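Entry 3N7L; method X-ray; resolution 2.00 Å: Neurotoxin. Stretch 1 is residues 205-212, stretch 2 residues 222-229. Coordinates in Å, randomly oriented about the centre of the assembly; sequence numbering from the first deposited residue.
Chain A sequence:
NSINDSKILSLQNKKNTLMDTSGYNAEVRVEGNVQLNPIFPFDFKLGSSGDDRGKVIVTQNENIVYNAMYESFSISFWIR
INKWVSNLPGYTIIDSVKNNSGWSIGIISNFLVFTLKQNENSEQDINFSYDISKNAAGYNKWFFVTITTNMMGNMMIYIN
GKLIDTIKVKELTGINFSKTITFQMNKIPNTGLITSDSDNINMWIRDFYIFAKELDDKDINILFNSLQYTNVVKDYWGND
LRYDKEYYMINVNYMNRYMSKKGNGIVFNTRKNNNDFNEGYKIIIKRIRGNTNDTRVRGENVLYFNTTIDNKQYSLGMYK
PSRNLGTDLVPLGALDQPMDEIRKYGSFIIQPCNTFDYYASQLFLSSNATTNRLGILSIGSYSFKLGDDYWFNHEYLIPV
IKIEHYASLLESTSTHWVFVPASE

Stretch 1 205-212: IRDFYIFA
Stretch 2 (222-229) ILFNSLQY

The contact joins a β-strand that begins earlier in the chain and ends at Phe 211 to the last turn of a helix, which also begins earlier and ends at Ser 226, and the loop that follows it. The strand is extended for most of its length, but Asp 207 departs from it with phi/psi of 47/69. In register, the CA of Asp 207 lies 8.4 Å from the CA of Leu 227, and the CA of Tyr 209 lies 10.5 Å from the CA of Leu 223, so the strand advances as the helix goes back. About 261 Å² is buried, both sides summed.

Ile 222, at phi/psi -65/-41, is helical and its side chain (m, t) is out of reach of the strand; its carbonyl O accepts from the N of Ser 226 at 2.9 Å. Leu 223 (-63/-51) points toward the strand. Its t, p rotamer carries CD2 to 3.8 Å from CE2 of Phe 211, approaching that ring obliquely, while CD1 lies 4.3 Å from CE1 of Tyr 209, near the plane of the ring and at its edge. A branched aliphatic residue suits this place because its two methyls can meet two aromatic rings at once. Both rings stand on m rotamers, with chi1 of -57° at Tyr 209 and -63° at Phe 211, and the hydroxyl of Tyr 209 is hydrogen-bonded elsewhere in the structure, so the ring can be buried without leaving that group unsatisfied.

Phe 224 (chi1 t) and Asn 225 (chi1 m) continue the helix and do not touch the strand. Ser 226 (-64/-20) points sideways; with chi1 at 74° (p), its OG turns back on the helix and donates to the O of Leu 223 at 2.9 Å, a common role for serine in a helical turn.

Leu 227 is the first residue to leave helical geometry (-92/8). Its N makes only weak hydrogen bonds, 3.2 Å to the O of Leu 223 and 3.4 Å to the O of Phe 224. It points toward the strand and has the largest area covered here. With chi1 -85° and chi2 46°, its CD2 lies 4.3 Å from CB of Asp 207 and 4.5 Å from CE1 of Tyr 209, apolar surroundings that suit leucine. Arg 206, with chi1 166° (t), chi2 -146° and chi3 148°, the last two off the wells, and chi4 173°, is long enough to bring its guanidinium edge to the backbone where the helix ends, with NH2 3.3 Å from the O of Leu 227. The guanidinium is anchored by its neighbour in the strand: NE of Arg 206 donates to OD2 of Asp 207 (chi1 m) at 2.9 Å and 171°, a salt bridge.

Gln 228 (-125/158) points away, its N bonded to the O of Asn 225 at 3.0 Å. Tyr 229 (-106/89) lies beyond the contact.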

# COMPACT_ATOMS: atom_id res chain seq x y z
N ILE A 205 5.40 10.71 -4.62
CA ILE A 205 6.51 9.99 -5.25
C ILE A 205 7.65 9.90 -4.27
O ILE A 205 7.91 10.83 -3.50
CB ILE A 205 7.01 10.70 -6.52
CG1 ILE A 205 5.94 10.66 -7.61
CG2 ILE A 205 8.30 10.05 -6.99
CD1 ILE A 205 5.57 9.25 -8.05
N ARG A 206 8.36 8.79 -4.31
CA ARG A 206 9.47 8.56 -3.41
C ARG A 206 10.57 7.76 -4.11
O ARG A 206 10.28 6.79 -4.81
CB ARG A 206 8.93 7.82 -2.18
CG ARG A 206 9.96 7.22 -1.30
CD ARG A 206 9.47 5.93 -0.70
NE ARG A 206 10.62 5.06 -0.52
CZ ARG A 206 10.62 3.89 0.10
NH1 ARG A 206 11.76 3.23 0.18
NH2 ARG A 206 9.52 3.40 0.64
N ASP A 207 11.82 8.18 -3.93
CA ASP A 207 12.98 7.50 -4.52
C ASP A 207 12.87 7.14 -6.01
O ASP A 207 12.80 5.97 -6.37
CB ASP A 207 13.31 6.24 -3.71
CG ASP A 207 13.81 6.55 -2.31
OD1 ASP A 207 14.82 7.28 -2.18
OD2 ASP A 207 13.20 6.08 -1.33
N PHE A 208 12.86 8.16 -6.86
CA PHE A 208 12.77 7.95 -8.30
C PHE A 208 14.19 7.72 -8.83
O PHE A 208 15.03 8.62 -8.78
CB PHE A 208 12.17 9.18 -8.97
CG PHE A 208 11.92 9.01 -10.44
CD1 PHE A 208 10.71 8.50 -10.91
CD2 PHE A 208 12.91 9.35 -11.37
CE1 PHE A 208 10.49 8.33 -12.27
CE2 PHE A 208 12.69 9.19 -12.74
CZ PHE A 208 11.48 8.68 -13.19
N TYR A 209 14.44 6.52 -9.34
CA TYR A 209 15.76 6.16 -9.86
C TYR A 209 15.73 5.78 -11.34
O TYR A 209 14.71 5.35 -11.87
CB TYR A 209 16.32 4.95 -9.11
CG TYR A 209 16.47 5.06 -7.61
CD1 TYR A 209 16.76 3.93 -6.85
CD2 TYR A 209 16.36 6.29 -6.95
CE1 TYR A 209 16.94 4.00 -5.47
CE2 TYR A 209 16.53 6.37 -5.56
CZ TYR A 209 16.82 5.22 -4.84
OH TYR A 209 16.98 5.27 -3.47
N ILE A 210 16.88 5.93 -12.00
CA ILE A 210 17.03 5.52 -13.39
C ILE A 210 18.39 4.82 -13.48
O ILE A 210 19.41 5.36 -13.03
CB ILE A 210 16.98 6.71 -14.38
CG1 ILE A 210 15.56 7.30 -14.40
CG2 ILE A 210 17.34 6.22 -15.79
CD1 ILE A 210 15.37 8.43 -15.39
N PHE A 211 18.39 3.62 -14.06
CA PHE A 211 19.61 2.83 -14.20
C PHE A 211 19.98 2.66 -15.67
O PHE A 211 19.10 2.46 -16.52
CB PHE A 211 19.40 1.45 -13.58
CG PHE A 211 19.14 1.48 -12.10
CD1 PHE A 211 20.20 1.44 -11.19
CD2 PHE A 211 17.84 1.55 -11.61
CE1 PHE A 211 19.96 1.46 -9.82
CE2 PHE A 211 17.59 1.57 -10.24
CZ PHE A 211 18.65 1.53 -9.34
N ALA A 212 21.27 2.72 -15.96
CA ALA A 212 21.76 2.57 -17.33
C ALA A 212 21.90 1.10 -17.69
O ALA A 212 22.88 0.69 -18.30
CB ALA A 212 23.10 3.28 -17.48
N ILE A 222 15.50 -7.13 -5.08
CA ILE A 222 16.46 -6.76 -4.05
C ILE A 222 16.30 -5.25 -3.82
O ILE A 222 16.33 -4.77 -2.68
CB ILE A 222 17.91 -7.08 -4.49
CG1 ILE A 222 18.15 -8.59 -4.41
CG2 ILE A 222 18.91 -6.33 -3.61
CD1 ILE A 222 19.55 -9.01 -4.82
N LEU A 223 16.12 -4.51 -4.91
CA LEU A 223 15.93 -3.07 -4.82
C LEU A 223 14.65 -2.81 -4.04
O LEU A 223 14.63 -2.03 -3.09
CB LEU A 223 15.81 -2.47 -6.22
CG LEU A 223 15.65 -0.95 -6.30
CD1 LEU A 223 16.85 -0.27 -5.64
CD2 LEU A 223 15.54 -0.52 -7.76
N PHE A 224 13.58 -3.48 -4.47
CA PHE A 224 12.27 -3.37 -3.84
C PHE A 224 12.37 -3.49 -2.32
O PHE A 224 11.93 -2.61 -1.57
CB PHE A 224 11.37 -4.49 -4.40
CG PHE A 224 9.99 -4.54 -3.81
CD1 PHE A 224 9.41 -5.76 -3.49
CD2 PHE A 224 9.25 -3.37 -3.64
CE1 PHE A 224 8.10 -5.83 -3.01
CE2 PHE A 224 7.94 -3.43 -3.15
CZ PHE A 224 7.37 -4.65 -2.84
N ASN A 225 12.96 -4.58 -1.86
CA ASN A 225 13.10 -4.82 -0.43
C ASN A 225 14.03 -3.85 0.31
O ASN A 225 13.73 -3.44 1.43
CB ASN A 225 13.56 -6.26 -0.21
CG ASN A 225 12.48 -7.27 -0.59
OD1 ASN A 225 12.78 -8.37 -1.05
ND2 ASN A 225 11.22 -6.89 -0.38
N SER A 226 15.13 -3.47 -0.32
CA SER A 226 16.09 -2.56 0.31
C SER A 226 15.53 -1.17 0.60
O SER A 226 16.08 -0.43 1.41
CB SER A 226 17.34 -2.43 -0.55
OG SER A 226 17.09 -1.63 -1.70
N LEU A 227 14.45 -0.80 -0.09
CA LEU A 227 13.83 0.51 0.11
C LEU A 227 12.73 0.47 1.17
O LEU A 227 12.01 1.44 1.37
CB LEU A 227 13.25 1.02 -1.22
CG LEU A 227 14.18 1.77 -2.19
CD1 LEU A 227 15.50 1.02 -2.33
CD2 LEU A 227 13.50 1.92 -3.54
N GLN A 228 12.61 -0.66 1.86
CA GLN A 228 11.59 -0.81 2.88
C GLN A 228 12.15 -1.20 4.23
O GLN A 228 13.25 -1.74 4.33
CB GLN A 228 10.59 -1.89 2.47
CG GLN A 228 9.68 -1.53 1.32
CD GLN A 228 8.80 -2.70 0.93
OE1 GLN A 228 9.23 -3.62 0.24
NE2 GLN A 228 7.55 -2.67 1.39
N TYR A 229 11.37 -0.92 5.28
CA TYR A 229 11.72 -1.33 6.63
C TYR A 229 10.71 -2.45 6.82
O TYR A 229 9.59 -2.23 7.27
CB TYR A 229 11.47 -0.21 7.64
CG TYR A 229 12.49 0.90 7.59
CD1 TYR A 229 12.26 2.04 6.82
CD2 TYR A 229 13.68 0.81 8.30
CE1 TYR A 229 13.20 3.06 6.76
CE2 TYR A 229 14.63 1.83 8.25
CZ TYR A 229 14.38 2.96 7.48
OH TYR A 229 15.30 3.99 7.43